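Local coordinates for protein trehalose-6-phosphate phosphatase (PDB 5DX9) that belongs to the HAD superfamily as a trehalose-phosphatase and holds a magnesium ion beside a glycan-binding pocket, at residues 32-37 with 142-147; 60-65 with 81-86; 4-9 with 284-289. One frame throughout, in Å; residues are numbered along the deposited sequence.

Contact 1: residues 32-37 with 142-147; sequences TPIVKV and HYRNSD. With GLC (alpha-D-glucopyranose), chain B; G6P (6-O-phosphono-alpha-D-glucopyranose), chain C.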
ATOM      1  N   THR A  32       9.705   1.103   7.867  1.00 43.46           N
ATOM      2  CA  THR A  32      11.024   0.550   8.133  1.00 44.67           C
ATOM      3  C   THR A  32      11.934   0.884   6.959  1.00 42.60           C
ATOM      4  O   THR A  32      11.471   0.984   5.823  1.00 43.66           O
ATOM      5  CB  THR A  32      10.967  -0.982   8.357  1.00 45.65           C
ATOM      6  OG1 THR A  32      12.201  -1.440   8.926  1.00 51.51           O
ATOM      7  CG2 THR A  32      10.703  -1.710   7.046  1.00 44.22           C
ATOM      8  N   PRO A  33      13.228   1.085   7.231  1.00 41.89           N
ATOM      9  CA  PRO A  33      14.170   1.453   6.169  1.00 46.26           C
ATOM     10  C   PRO A  33      14.307   0.384   5.086  1.00 43.04           C
ATOM     11  O   PRO A  33      14.046  -0.794   5.331  1.00 43.94           O
ATOM     12  CB  PRO A  33      15.496   1.627   6.920  1.00 43.36           C
ATOM     13  CG  PRO A  33      15.108   1.868   8.344  1.00 44.69           C
ATOM     14  CD  PRO A  33      13.863   1.073   8.560  1.00 47.18           C
ATOM     15  N   ILE A  34      14.693   0.813   3.889  1.00 42.95           N
ATOM     16  CA  ILE A  34      15.142  -0.104   2.850  1.00 43.07           C
ATOM     17  C   ILE A  34      16.484  -0.673   3.286  1.00 42.91           C
ATOM     18  O   ILE A  34      17.367   0.077   3.690  1.00 40.74           O
ATOM     19  CB  ILE A  34      15.287   0.601   1.484  1.00 43.86           C
ATOM     20  CG1 ILE A  34      13.976   1.286   1.094  1.00 42.80           C
ATOM     21  CG2 ILE A  34      15.737  -0.383   0.403  1.00 42.62           C
ATOM     22  CD1 ILE A  34      12.817   0.332   0.933  1.00 42.14           C
ATOM     23  N   VAL A  35      16.633  -1.995   3.224  1.00 45.09           N
ATOM     24  CA  VAL A  35      17.889  -2.636   3.609  1.00 42.57           C
ATOM     25  C   VAL A  35      18.340  -3.662   2.570  1.00 47.83           C
ATOM     26  O   VAL A  35      17.636  -3.926   1.593  1.00 47.93           O
ATOM     27  CB  VAL A  35      17.779  -3.327   4.988  1.00 41.57           C
ATOM     28  CG1 VAL A  35      17.792  -2.295   6.104  1.00 43.42           C
ATOM     29  CG2 VAL A  35      16.525  -4.182   5.061  1.00 41.46           C
ATOM     30  N   LYS A  36      19.520  -4.234   2.791  1.00 48.42           N
ATOM     31  CA  LYS A  36      20.124  -5.178   1.853  1.00 47.98           C
ATOM     32  C   LYS A  36      19.259  -6.407   1.585  1.00 46.44           C
ATOM     33  O   LYS A  36      19.086  -6.812   0.433  1.00 46.41           O
ATOM     34  CB  LYS A  36      21.494  -5.629   2.366  1.00 48.75           C
ATOM     35  CG  LYS A  36      22.653  -4.737   1.949  1.00 51.57           C
ATOM     36  CD  LYS A  36      22.572  -3.361   2.583  1.00 55.48           C
ATOM     37  CE  LYS A  36      23.688  -2.452   2.075  1.00 59.61           C
ATOM     38  NZ  LYS A  36      23.597  -2.213   0.606  1.00 57.16           N
ATOM     39  N   VAL A  37      18.718  -6.998   2.646  1.00 49.38           N
ATOM     40  CA  VAL A  37      18.014  -8.274   2.528  1.00 49.15           C
ATOM     41  C   VAL A  37      16.536  -8.177   2.904  1.00 48.49           C
ATOM     42  O   VAL A  37      16.201  -7.752   4.006  1.00 50.16           O
ATOM     43  CB  VAL A  37      18.674  -9.348   3.409  1.00 49.81           C
ATOM     44  CG1 VAL A  37      18.124 -10.725   3.056  1.00 51.97           C
ATOM     45  CG2 VAL A  37      20.188  -9.311   3.247  1.00 45.96           C
ATOM     46  N   HIS A 142      15.142  -9.467  -7.385  1.00 42.85           N
ATOM     47  CA  HIS A 142      16.007  -8.513  -6.704  1.00 41.37           C
ATOM     48  C   HIS A 142      17.400  -8.480  -7.321  1.00 44.14           C
ATOM     49  O   HIS A 142      17.955  -9.524  -7.657  1.00 46.16           O
ATOM     50  CB  HIS A 142      16.126  -8.858  -5.220  1.00 42.25           C
ATOM     51  CG  HIS A 142      14.830  -8.816  -4.477  1.00 44.83           C
ATOM     52  ND1 HIS A 142      14.284  -7.647  -3.997  1.00 45.65           N
ATOM     53  CD2 HIS A 142      13.977  -9.807  -4.111  1.00 45.74           C
ATOM     54  CE1 HIS A 142      13.148  -7.914  -3.378  1.00 45.24           C
ATOM     55  NE2 HIS A 142      12.940  -9.216  -3.434  1.00 45.23           N
ATOM     56  N   TYR A 143      17.970  -7.286  -7.457  1.00 41.11           N
ATOM     57  CA  TYR A 143      19.353  -7.166  -7.911  1.00 42.96           C
ATOM     58  C   TYR A 143      20.124  -6.157  -7.063  1.00 41.51           C
ATOM     59  O   TYR A 143      21.177  -5.675  -7.477  1.00 44.20           O
ATOM     60  CB  TYR A 143      19.411  -6.772  -9.393  1.00 41.13           C
ATOM     61  CG  TYR A 143      18.847  -5.403  -9.691  1.00 45.60           C
ATOM     62  CD1 TYR A 143      19.662  -4.276  -9.694  1.00 45.45           C
ATOM     63  CD2 TYR A 143      17.497  -5.235  -9.966  1.00 47.10           C
ATOM     64  CE1 TYR A 143      19.147  -3.020  -9.962  1.00 46.93           C
ATOM     65  CE2 TYR A 143      16.973  -3.986 -10.234  1.00 46.93           C
ATOM     66  CZ  TYR A 143      17.800  -2.882 -10.232  1.00 51.18           C
ATOM     67  OH  TYR A 143      17.269  -1.638 -10.500  1.00 46.81           O
ATOM     68  N   ARG A 144      19.608  -5.851  -5.874  1.00 40.88           N
ATOM     69  CA  ARG A 144      20.248  -4.873  -4.998  1.00 42.45           C
ATOM     70  C   ARG A 144      21.644  -5.316  -4.563  1.00 44.42           C
ATOM     71  O   ARG A 144      22.504  -4.485  -4.271  1.00 43.36           O
ATOM     72  CB  ARG A 144      19.386  -4.601  -3.760  1.00 45.76           C
ATOM     73  CG  ARG A 144      20.018  -3.615  -2.780  1.00 45.21           C
ATOM     74  CD  ARG A 144      19.120  -3.331  -1.581  1.00 43.58           C
ATOM     75  NE  ARG A 144      17.870  -2.700  -1.989  1.00 45.82           N
ATOM     76  CZ  ARG A 144      17.745  -1.416  -2.307  1.00 44.63           C
ATOM     77  NH1 ARG A 144      18.797  -0.612  -2.259  1.00 42.00           N
ATOM     78  NH2 ARG A 144      16.566  -0.937  -2.677  1.00 44.15           N
ATOM     79  N   ASN A 145      21.873  -6.623  -4.522  1.00 43.00           N
ATOM     80  CA  ASN A 145      23.168  -7.137  -4.097  1.00 43.11           C
ATOM     81  C   ASN A 145      23.956  -7.748  -5.249  1.00 45.94           C
ATOM     82  O   ASN A 145      24.871  -8.546  -5.039  1.00 45.05           O
ATOM     83  CB  ASN A 145      22.987  -8.152  -2.970  1.00 47.23           C
ATOM     84  CG  ASN A 145      22.411  -7.521  -1.715  1.00 48.38           C
ATOM     85  OD1 ASN A 145      22.876  -6.474  -1.265  1.00 48.21           O
ATOM     86  ND2 ASN A 145      21.382  -8.148  -1.155  1.00 46.99           N
ATOM     87  N   SER A 146      23.596  -7.364  -6.469  1.00 44.39           N
ATOM     88  CA  SER A 146      24.403  -7.687  -7.636  1.00 46.95           C
ATOM     89  C   SER A 146      25.461  -6.605  -7.813  1.00 45.57           C
ATOM     90  O   SER A 146      25.455  -5.608  -7.091  1.00 40.37           O
ATOM     91  CB  SER A 146      23.533  -7.799  -8.891  1.00 43.57           C
ATOM     92  OG  SER A 146      22.529  -8.783  -8.726  1.00 46.11           O
ATOM     93  N   ASP A 147      26.375  -6.805  -8.758  1.00 45.14           N
ATOM     94  CA  ASP A 147      27.283  -5.737  -9.148  1.00 45.53           C
ATOM     95  C   ASP A 147      26.448  -4.544  -9.580  1.00 48.22           C
ATOM     96  O   ASP A 147      25.490  -4.701 -10.339  1.00 47.99           O
ATOM     97  CB  ASP A 147      28.218  -6.179 -10.276  1.00 47.84           C
ATOM     98  CG  ASP A 147      29.085  -5.042 -10.796  1.00 48.49           C
ATOM     99  OD1 ASP A 147      30.054  -4.664 -10.103  1.00 49.05           O
ATOM    100  OD2 ASP A 147      28.799  -4.530 -11.898  1.00 50.19           O
TER
HETATM  101  C1  GLC B   1      12.001  -3.989  -1.056  1.00 44.31           C
HETATM  102  C2  GLC B   1      13.179  -3.623  -1.961  1.00 43.93           C
HETATM  103  C3  GLC B   1      14.388  -4.498  -1.664  1.00 44.26           C
HETATM  104  C4  GLC B   1      14.730  -4.491  -0.180  1.00 44.56           C
HETATM  105  C5  GLC B   1      13.501  -4.834   0.658  1.00 43.01           C
HETATM  106  C6  GLC B   1      13.758  -4.651   2.153  1.00 44.02           C
HETATM  107  O2  GLC B   1      12.779  -3.755  -3.339  1.00 46.28           O
HETATM  108  O3  GLC B   1      15.515  -4.022  -2.409  1.00 47.35           O
HETATM  109  O4  GLC B   1      15.793  -5.431   0.040  1.00 50.19           O
HETATM  110  O5  GLC B   1      12.401  -3.995   0.315  1.00 44.36           O
HETATM  111  O6  GLC B   1      14.309  -3.351   2.404  1.00 42.54           O
HETATM  112  C1  G6P C   2      10.236  -5.539  -0.755  1.00 43.13           C
HETATM  113  C2  G6P C   2       9.748  -6.964  -0.984  1.00 45.05           C
HETATM  114  C3  G6P C   2       9.285  -7.174  -2.412  1.00 47.04           C
HETATM  115  C4  G6P C   2       8.164  -6.212  -2.745  1.00 48.43           C
HETATM  116  C5  G6P C   2       8.395  -4.759  -2.287  1.00 47.92           C
HETATM  117  C6  G6P C   2       7.078  -4.078  -1.870  1.00 44.86           C
HETATM  118  O1  G6P C   2      11.461  -5.262  -1.438  1.00 43.69           O
HETATM  119  O2  G6P C   2      10.798  -7.874  -0.661  1.00 46.41           O
HETATM  120  O3  G6P C   2       8.760  -8.499  -2.575  1.00 49.05           O
HETATM  121  O4  G6P C   2       8.014  -6.305  -4.169  1.00 43.36           O
HETATM  122  O5  G6P C   2       9.237  -4.593  -1.136  1.00 41.98           O
HETATM  123  O6  G6P C   2       7.068  -3.770  -0.454  1.00 46.74           O
HETATM  124  P   G6P C   2       6.165  -2.554   0.146  1.00 44.37           P
HETATM  125  O1P G6P C   2       5.679  -2.819   1.657  1.00 44.09           O
HETATM  126  O2P G6P C   2       6.979  -1.317   0.146  1.00 42.70           O
HETATM  127  O3P G6P C   2       4.901  -2.389  -0.836  1.00 44.18           O

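Contact 2: residues 60-65 with 81-86; sequences NVVYLI and DRLGLS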
ATOM      1  N   ASN A  60      -9.847   3.894  15.563  1.00 53.66           N
ATOM      2  CA  ASN A  60      -8.972   3.679  14.415  1.00 54.16           C
ATOM      3  C   ASN A  60      -9.274   2.408  13.625  1.00 55.65           C
ATOM      4  O   ASN A  60      -9.594   1.364  14.195  1.00 56.86           O
ATOM      5  CB  ASN A  60      -7.513   3.644  14.872  1.00 51.37           C
ATOM      6  CG  ASN A  60      -7.016   4.996  15.333  1.00 51.53           C
ATOM      7  OD1 ASN A  60      -7.522   6.032  14.907  1.00 49.94           O
ATOM      8  ND2 ASN A  60      -6.015   4.993  16.204  1.00 52.79           N
ATOM      9  N   VAL A  61      -9.177   2.513  12.304  1.00 55.81           N
ATOM     10  CA  VAL A  61      -9.128   1.339  11.437  1.00 54.36           C
ATOM     11  C   VAL A  61      -7.766   1.308  10.764  1.00 52.11           C
ATOM     12  O   VAL A  61      -7.484   2.117   9.880  1.00 52.51           O
ATOM     13  CB  VAL A  61     -10.235   1.346  10.379  1.00 50.79           C
ATOM     14  CG1 VAL A  61      -9.935   0.321   9.293  1.00 50.69           C
ATOM     15  CG2 VAL A  61     -11.580   1.070  11.029  1.00 55.00           C
ATOM     16  N   VAL A  62      -6.920   0.379  11.193  1.00 50.39           N
ATOM     17  CA  VAL A  62      -5.519   0.380  10.794  1.00 50.77           C
ATOM     18  C   VAL A  62      -5.181  -0.771   9.849  1.00 54.30           C
ATOM     19  O   VAL A  62      -5.487  -1.931  10.124  1.00 53.47           O
ATOM     20  CB  VAL A  62      -4.602   0.303  12.023  1.00 52.86           C
ATOM     21  CG1 VAL A  62      -3.165   0.609  11.635  1.00 51.30           C
ATOM     22  CG2 VAL A  62      -5.089   1.265  13.099  1.00 53.17           C
ATOM     23  N   TYR A  63      -4.540  -0.433   8.735  1.00 49.90           N
ATOM     24  CA  TYR A  63      -4.151  -1.415   7.734  1.00 48.32           C
ATOM     25  C   TYR A  63      -2.708  -1.215   7.305  1.00 50.78           C
ATOM     26  O   TYR A  63      -2.208  -0.090   7.276  1.00 50.50           O
ATOM     27  CB  TYR A  63      -5.051  -1.326   6.500  1.00 47.20           C
ATOM     28  CG  TYR A  63      -6.299  -2.178   6.540  1.00 50.67           C
ATOM     29  CD1 TYR A  63      -6.386  -3.349   5.799  1.00 52.77           C
ATOM     30  CD2 TYR A  63      -7.396  -1.804   7.304  1.00 51.50           C
ATOM     31  CE1 TYR A  63      -7.526  -4.126   5.822  1.00 56.28           C
ATOM     32  CE2 TYR A  63      -8.541  -2.577   7.334  1.00 51.58           C
ATOM     33  CZ  TYR A  63      -8.602  -3.737   6.592  1.00 54.92           C
ATOM     34  OH  TYR A  63      -9.741  -4.513   6.615  1.00 54.95           O
ATOM     35  N   LEU A  64      -2.042  -2.313   6.973  1.00 51.66           N
ATOM     36  CA  LEU A  64      -0.809  -2.245   6.210  1.00 50.05           C
ATOM     37  C   LEU A  64      -1.149  -2.581   4.765  1.00 50.79           C
ATOM     38  O   LEU A  64      -1.860  -3.550   4.501  1.00 51.76           O
ATOM     39  CB  LEU A  64       0.248  -3.205   6.758  1.00 50.77           C
ATOM     40  CG  LEU A  64       0.699  -2.994   8.205  1.00 51.71           C
ATOM     41  CD1 LEU A  64       1.889  -3.887   8.517  1.00 53.94           C
ATOM     42  CD2 LEU A  64       1.038  -1.537   8.464  1.00 50.65           C
ATOM     43  N   ILE A  65      -0.671  -1.764   3.834  1.00 45.81           N
ATOM     44  CA  ILE A  65      -0.882  -2.024   2.417  1.00 45.75           C
ATOM     45  C   ILE A  65       0.476  -2.145   1.751  1.00 47.67           C
ATOM     46  O   ILE A  65       1.191  -1.157   1.589  1.00 46.78           O
ATOM     47  CB  ILE A  65      -1.723  -0.921   1.748  1.00 47.12           C
ATOM     48  CG1 ILE A  65      -3.063  -0.777   2.474  1.00 46.01           C
ATOM     49  CG2 ILE A  65      -1.942  -1.232   0.275  1.00 46.39           C
ATOM     50  CD1 ILE A  65      -4.030   0.180   1.809  1.00 48.64           C
ATOM     51  N   ASP A  81      -4.183  -8.181  16.815  1.00 60.16           N
ATOM     52  CA  ASP A  81      -5.496  -8.677  16.433  1.00 61.23           C
ATOM     53  C   ASP A  81      -6.321  -7.668  15.644  1.00 59.66           C
ATOM     54  O   ASP A  81      -7.186  -8.055  14.868  1.00 59.78           O
ATOM     55  CB  ASP A  81      -6.276  -9.108  17.677  1.00 64.94           C
ATOM     56  CG  ASP A  81      -7.625  -9.712  17.335  1.00 68.83           C
ATOM     57  OD1 ASP A  81      -7.677 -10.580  16.436  1.00 72.03           O
ATOM     58  OD2 ASP A  81      -8.632  -9.308  17.953  1.00 69.55           O
ATOM     59  N   ARG A  82      -6.064  -6.379  15.841  1.00 58.35           N
ATOM     60  CA  ARG A  82      -6.875  -5.346  15.202  1.00 58.52           C
ATOM     61  C   ARG A  82      -6.221  -4.772  13.943  1.00 57.18           C
ATOM     62  O   ARG A  82      -6.802  -3.924  13.263  1.00 57.63           O
ATOM     63  CB  ARG A  82      -7.169  -4.219  16.195  1.00 59.03           C
ATOM     64  CG  ARG A  82      -8.153  -4.584  17.301  1.00 61.33           C
ATOM     65  CD  ARG A  82      -9.599  -4.400  16.851  1.00 62.14           C
ATOM     66  NE  ARG A  82     -10.114  -5.553  16.116  1.00 63.24           N
ATOM     67  CZ  ARG A  82     -11.095  -5.489  15.218  1.00 64.32           C
ATOM     68  NH1 ARG A  82     -11.658  -4.323  14.930  1.00 61.06           N
ATOM     69  NH2 ARG A  82     -11.504  -6.590  14.600  1.00 63.43           N
ATOM     70  N   LEU A  83      -5.017  -5.237  13.628  1.00 56.85           N
ATOM     71  CA  LEU A  83      -4.300  -4.734  12.461  1.00 55.11           C
ATOM     72  C   LEU A  83      -4.674  -5.479  11.186  1.00 55.71           C
ATOM     73  O   LEU A  83      -4.368  -6.662  11.033  1.00 58.42           O
ATOM     74  CB  LEU A  83      -2.792  -4.826  12.679  1.00 52.31           C
ATOM     75  CG  LEU A  83      -1.950  -4.398  11.476  1.00 53.19           C
ATOM     76  CD1 LEU A  83      -2.238  -2.951  11.110  1.00 46.63           C
ATOM     77  CD2 LEU A  83      -0.470  -4.606  11.759  1.00 49.35           C
ATOM     78  N   GLY A  84      -5.339  -4.779  10.272  1.00 52.33           N
ATOM     79  CA  GLY A  84      -5.634  -5.330   8.963  1.00 54.79           C
ATOM     80  C   GLY A  84      -4.360  -5.439   8.148  1.00 53.21           C
ATOM     81  O   GLY A  84      -3.399  -4.709   8.391  1.00 51.67           O
ATOM     82  N   LEU A  85      -4.344  -6.354   7.184  1.00 50.92           N
ATOM     83  CA  LEU A  85      -3.157  -6.556   6.362  1.00 55.09           C
ATOM     84  C   LEU A  85      -3.516  -6.797   4.898  1.00 56.13           C
ATOM     85  O   LEU A  85      -4.341  -7.654   4.581  1.00 58.04           O
ATOM     86  CB  LEU A  85      -2.330  -7.726   6.899  1.00 51.79           C
ATOM     87  CG  LEU A  85      -1.762  -7.580   8.311  1.00 53.40           C
ATOM     88  CD1 LEU A  85      -1.060  -8.858   8.744  1.00 54.78           C
ATOM     89  CD2 LEU A  85      -0.809  -6.397   8.388  1.00 53.61           C
ATOM     90  N   SER A  86      -2.897  -6.026   4.011  1.00 50.02           N
ATOM     91  CA  SER A  86      -3.070  -6.222   2.579  1.00 50.03           C
ATOM     92  C   SER A  86      -1.724  -6.590   1.963  1.00 52.18           C
ATOM     93  O   SER A  86      -0.732  -5.886   2.152  1.00 50.86           O
ATOM     94  CB  SER A  86      -3.650  -4.971   1.923  1.00 46.86           C
ATOM     95  OG  SER A  86      -3.989  -5.214   0.569  1.00 49.72           O
TER
HETATM   96  O   HOH W   1      -7.880  -1.590  13.093  1.00 53.92           O

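Contact 3: residues 4-9 with 284-289; sequences PALDTA and AGWHVT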
ATOM      1  N   PRO A   4       4.785  20.213   0.683  1.00 39.56           N
ATOM      2  CA  PRO A   4       5.173  20.720   1.999  1.00 39.43           C
ATOM      3  C   PRO A   4       5.435  19.557   2.946  1.00 37.76           C
ATOM      4  O   PRO A   4       4.863  18.482   2.757  1.00 37.88           O
ATOM      5  CB  PRO A   4       3.951  21.525   2.439  1.00 39.86           C
ATOM      6  CG  PRO A   4       2.808  20.862   1.744  1.00 39.84           C
ATOM      7  CD  PRO A   4       3.348  20.399   0.417  1.00 38.55           C
ATOM      8  N   ALA A   5       6.292  19.758   3.939  1.00 37.56           N
ATOM      9  CA  ALA A   5       6.530  18.723   4.928  1.00 38.98           C
ATOM     10  C   ALA A   5       5.266  18.548   5.758  1.00 44.68           C
ATOM     11  O   ALA A   5       4.583  19.526   6.062  1.00 44.58           O
ATOM     12  CB  ALA A   5       7.715  19.074   5.806  1.00 41.41           C
ATOM     13  N   LEU A   6       4.950  17.301   6.102  1.00 42.95           N
ATOM     14  CA  LEU A   6       3.755  16.996   6.885  1.00 41.50           C
ATOM     15  C   LEU A   6       3.619  17.914   8.095  1.00 41.82           C
ATOM     16  O   LEU A   6       4.489  17.949   8.964  1.00 42.94           O
ATOM     17  CB  LEU A   6       3.777  15.539   7.343  1.00 41.74           C
ATOM     18  CG  LEU A   6       2.649  15.123   8.289  1.00 41.25           C
ATOM     19  CD1 LEU A   6       1.293  15.146   7.583  1.00 39.22           C
ATOM     20  CD2 LEU A   6       2.939  13.749   8.878  1.00 38.47           C
ATOM     21  N   ASP A   7       2.530  18.672   8.130  1.00 45.76           N
ATOM     22  CA  ASP A   7       2.250  19.558   9.250  1.00 46.40           C
ATOM     23  C   ASP A   7       1.719  18.736  10.420  1.00 48.80           C
ATOM     24  O   ASP A   7       0.507  18.581  10.586  1.00 44.09           O
ATOM     25  CB  ASP A   7       1.248  20.639   8.841  1.00 50.56           C
ATOM     26  CG  ASP A   7       1.050  21.691   9.916  1.00 54.01           C
ATOM     27  OD1 ASP A   7       1.912  21.795  10.812  1.00 55.52           O
ATOM     28  OD2 ASP A   7       0.038  22.419   9.858  1.00 57.42           O
ATOM     29  N   THR A   8       2.640  18.200  11.219  1.00 49.73           N
ATOM     30  CA  THR A   8       2.288  17.308  12.320  1.00 48.46           C
ATOM     31  C   THR A   8       1.384  18.002  13.336  1.00 51.39           C
ATOM     32  O   THR A   8       0.558  17.359  13.986  1.00 50.86           O
ATOM     33  CB  THR A   8       3.548  16.768  13.034  1.00 47.75           C
ATOM     34  OG1 THR A   8       4.442  17.850  13.322  1.00 52.56           O
ATOM     35  CG2 THR A   8       4.266  15.751  12.156  1.00 48.51           C
ATOM     36  N   ALA A   9       1.537  19.317  13.458  1.00 50.37           N
ATOM     37  CA  ALA A   9       0.698  20.108  14.350  1.00 51.90           C
ATOM     38  C   ALA A   9      -0.755  20.064  13.895  1.00 51.52           C
ATOM     39  O   ALA A   9      -1.644  19.709  14.669  1.00 51.27           O
ATOM     40  CB  ALA A   9       1.193  21.544  14.415  1.00 52.40           C
ATOM     41  N   ALA A 284       0.607  12.652  -3.476  1.00 37.88           N
ATOM     42  CA  ALA A 284       0.408  12.890  -2.052  1.00 37.72           C
ATOM     43  C   ALA A 284       0.347  14.388  -1.789  1.00 39.72           C
ATOM     44  O   ALA A 284       0.852  15.184  -2.576  1.00 42.09           O
ATOM     45  CB  ALA A 284       1.518  12.250  -1.237  1.00 37.00           C
ATOM     46  N   GLY A 285      -0.283  14.774  -0.686  1.00 41.71           N
ATOM     47  CA  GLY A 285      -0.366  16.176  -0.326  1.00 39.71           C
ATOM     48  C   GLY A 285       0.805  16.602   0.536  1.00 40.21           C
ATOM     49  O   GLY A 285       1.096  17.792   0.644  1.00 39.82           O
ATOM     50  N   TRP A 286       1.474  15.626   1.152  1.00 37.71           N
ATOM     51  CA  TRP A 286       2.572  15.891   2.082  1.00 38.90           C
ATOM     52  C   TRP A 286       3.765  14.964   1.863  1.00 39.44           C
ATOM     53  O   TRP A 286       3.702  14.027   1.066  1.00 38.78           O
ATOM     54  CB  TRP A 286       2.101  15.741   3.532  1.00 37.10           C
ATOM     55  CG  TRP A 286       0.854  16.484   3.858  1.00 39.07           C
ATOM     56  CD1 TRP A 286      -0.424  16.016   3.768  1.00 41.20           C
ATOM     57  CD2 TRP A 286       0.757  17.828   4.340  1.00 40.18           C
ATOM     58  NE1 TRP A 286      -1.313  16.989   4.155  1.00 41.08           N
ATOM     59  CE2 TRP A 286      -0.612  18.110   4.514  1.00 42.50           C
ATOM     60  CE3 TRP A 286       1.696  18.824   4.630  1.00 43.02           C
ATOM     61  CZ2 TRP A 286      -1.065  19.345   4.971  1.00 44.40           C
ATOM     62  CZ3 TRP A 286       1.242  20.048   5.086  1.00 40.90           C
ATOM     63  CH2 TRP A 286      -0.125  20.298   5.251  1.00 44.42           C
ATOM     64  N   HIS A 287       4.847  15.220   2.594  1.00 36.38           N
ATOM     65  CA  HIS A 287       5.990  14.317   2.589  1.00 39.35           C
ATOM     66  C   HIS A 287       6.663  14.249   3.947  1.00 40.81           C
ATOM     67  O   HIS A 287       6.493  15.128   4.798  1.00 40.91           O
ATOM     68  CB  HIS A 287       7.029  14.731   1.538  1.00 39.01           C
ATOM     69  CG  HIS A 287       7.935  15.841   1.985  1.00 40.83           C
ATOM     70  ND1 HIS A 287       7.694  17.166   1.679  1.00 40.20           N
ATOM     71  CD2 HIS A 287       9.076  15.823   2.712  1.00 41.63           C
ATOM     72  CE1 HIS A 287       8.652  17.914   2.199  1.00 39.30           C
ATOM     73  NE2 HIS A 287       9.502  17.128   2.832  1.00 42.99           N
ATOM     74  N   VAL A 288       7.430  13.182   4.121  1.00 38.45           N
ATOM     75  CA  VAL A 288       8.368  13.029   5.217  1.00 39.66           C
ATOM     76  C   VAL A 288       9.615  12.395   4.613  1.00 40.81           C
ATOM     77  O   VAL A 288       9.507  11.550   3.725  1.00 42.20           O
ATOM     78  CB  VAL A 288       7.792  12.168   6.350  1.00 45.71           C
ATOM     79  CG1 VAL A 288       8.897  11.696   7.278  1.00 49.23           C
ATOM     80  CG2 VAL A 288       6.738  12.953   7.115  1.00 40.00           C
ATOM     81  N   THR A 289      10.794  12.813   5.059  1.00 39.13           N
ATOM     82  CA  THR A 289      12.026  12.397   4.391  1.00 43.80           C
ATOM     83  C   THR A 289      12.412  10.944   4.662  1.00 44.33           C
ATOM     84  O   THR A 289      12.961  10.274   3.789  1.00 44.49           O
ATOM     85  CB  THR A 289      13.209  13.296   4.791  1.00 46.43           C
ATOM     86  OG1 THR A 289      13.209  13.490   6.209  1.00 50.62           O
ATOM     87  CG2 THR A 289      13.101  14.643   4.104  1.00 47.01           C
TER

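Contact 1: residues 32-37 with 142-147
In the glycan pocket, R144 of the turn after strand 139-142 meets I34 and K36 of the loop that follows strand 21-25. R144 carries the contact. Its CG lies anti to the backbone N (chi1 178°), and a bend at chi3 turns the guanidinium so that I34 CG2 sits over one face, 3.2 Å from R144 NH2 and offset toward the rim. The edge of the same group is given to the sugar: R144 NE donates to O3 of alpha-D-glucopyranose over 2.7 Å with a nearly straight bond (167°), and NH2 adds a weak second bond to that oxygen. From the other loop, V35 N donates to O6 of the alpha-D-glucopyranose at 2.8 Å, while its O4 donates to V35 O at 2.8 Å. The direct polar link comes from the neighbouring turn residue N145, whose ND2 donates to K36 O over 3.1 Å. Here the angle at hydrogen is 143°, so the bond is bent and comes from above the carbonyl, off its lone pairs. N145 OD1 lies beside the aliphatic K36 CG. Two loops thus approach each other at the surface around one sugar, consistent with the cap-over-core ligand cleft of HAD phosphatases.

Contact 2: residues 60-65 with 81-86
The Y63 ring lies with one face directly over G84 of the adjacent strand: G84 CA is 3.8 Å from the ring centroid and only 12° off the ring normal, a CH-pi contact. At the ring edge, in plane, is V61 CG1 of the same strand. G84 has no side chain, and the ring rests against its bare backbone. The pair belongs to a beta-alpha-beta unit, strand 60-65, helix 70-77 and strand 84-87, in the Rossmann-like core sheet expected of a HAD protein. The evidence for parallel pairing is threefold: the short axes differ by 24° in direction, Y63, L64 and I65 are in register with G84, L85 and S86, and the backbone bonds run from G84 N to V62 O, from L64 N to G84 O and from S86 N to L64 O. These bonds differ in geometry, since S86 N approaches the L64 carbonyl almost head-on at 2.7 Å, whereas L64 N stands 42° out of the G84 carbonyl plane.

On the face bearing L64 and L85, the two leucines run alongside each other in the same direction, with L64 CD1 3.7 Å from L85 CD2. L83 reaches in at about a right angle to L64, its CD2 4.1 Å from L64 CD1, while its other methyl, CD1, meets V62 CG1 at 3.7 Å. Helix 45-56 packs here through C55, which touches V62 and L83. Helix 190-200 packs on the side of Y63, I65 and S86, and S86 OG is hydrogen-bonded to F92 O. Beside the G84 N to V62 O bond, a water accepts from V62 N at 2.9 Å and donates to R82 O at 2.6 Å.

Contact 3: residues 4-9 with 284-289
L6 and W286 form the apolar centre: with the leucine CG anti to the backbone N (chi1 174°), L6 CD1 is brought over one face of the indole, 4.2 Å from the centroid of its five-membered ring and 20° off the normal, a CH-pi contact. L6 CB meets V288 CG2 at 3.9 Å. The six-membered ring meets P4 and D7, with P4 CG 3.7 Å from W286 CE3 and D7 CB 3.8 Å from W286 CZ3. A5 O lies at the ring edge, near its plane. Further out, A5 CA sits over the H287 ring, 3.9 Å from its centroid and offset toward the rim. The polar border is a single backbone bridge at A5 and H287. L6 N donates to H287 O at 3.0 Å, nearly straight at 165° and in the carbonyl plane, while H287 N donates to P4 O over a longer 3.3 Å. H287 ND1 is hydrogen-bonded to T3 OG1. D7, the centre of an inverse gamma turn, is the N-cap residue of helix 8-17. The N-terminal segment thus joins edge strand 286-288, which pairs with strand 270-275, where F271 meets both L6 and W286, and V288 packs against helix 291-306.

The contacts are nested along the chain: contact 2 falls within the loop closed by contact 1, and contact 1 within that closed by contact 3. Their centres stand about 26 Å (1 and 2), 27 Å (1 and 3) and 22 Å (2 and 3) apart, and none touches another. Contacts 2 and 3 reach the same mixed sheet, the former through strands 60-65 and 84-87, the latter at outermost strand 286-288. Contact 1 instead joins the loop after that sheet's strand 21-25 to the turn after strand 139-142 of the antiparallel sheet. Contact 2 therefore pairs two strands of the core sheet, contact 3 adds the N-terminal segment at its edge, and contact 1 brings together loops leaving the two sheets at the ligand pocket.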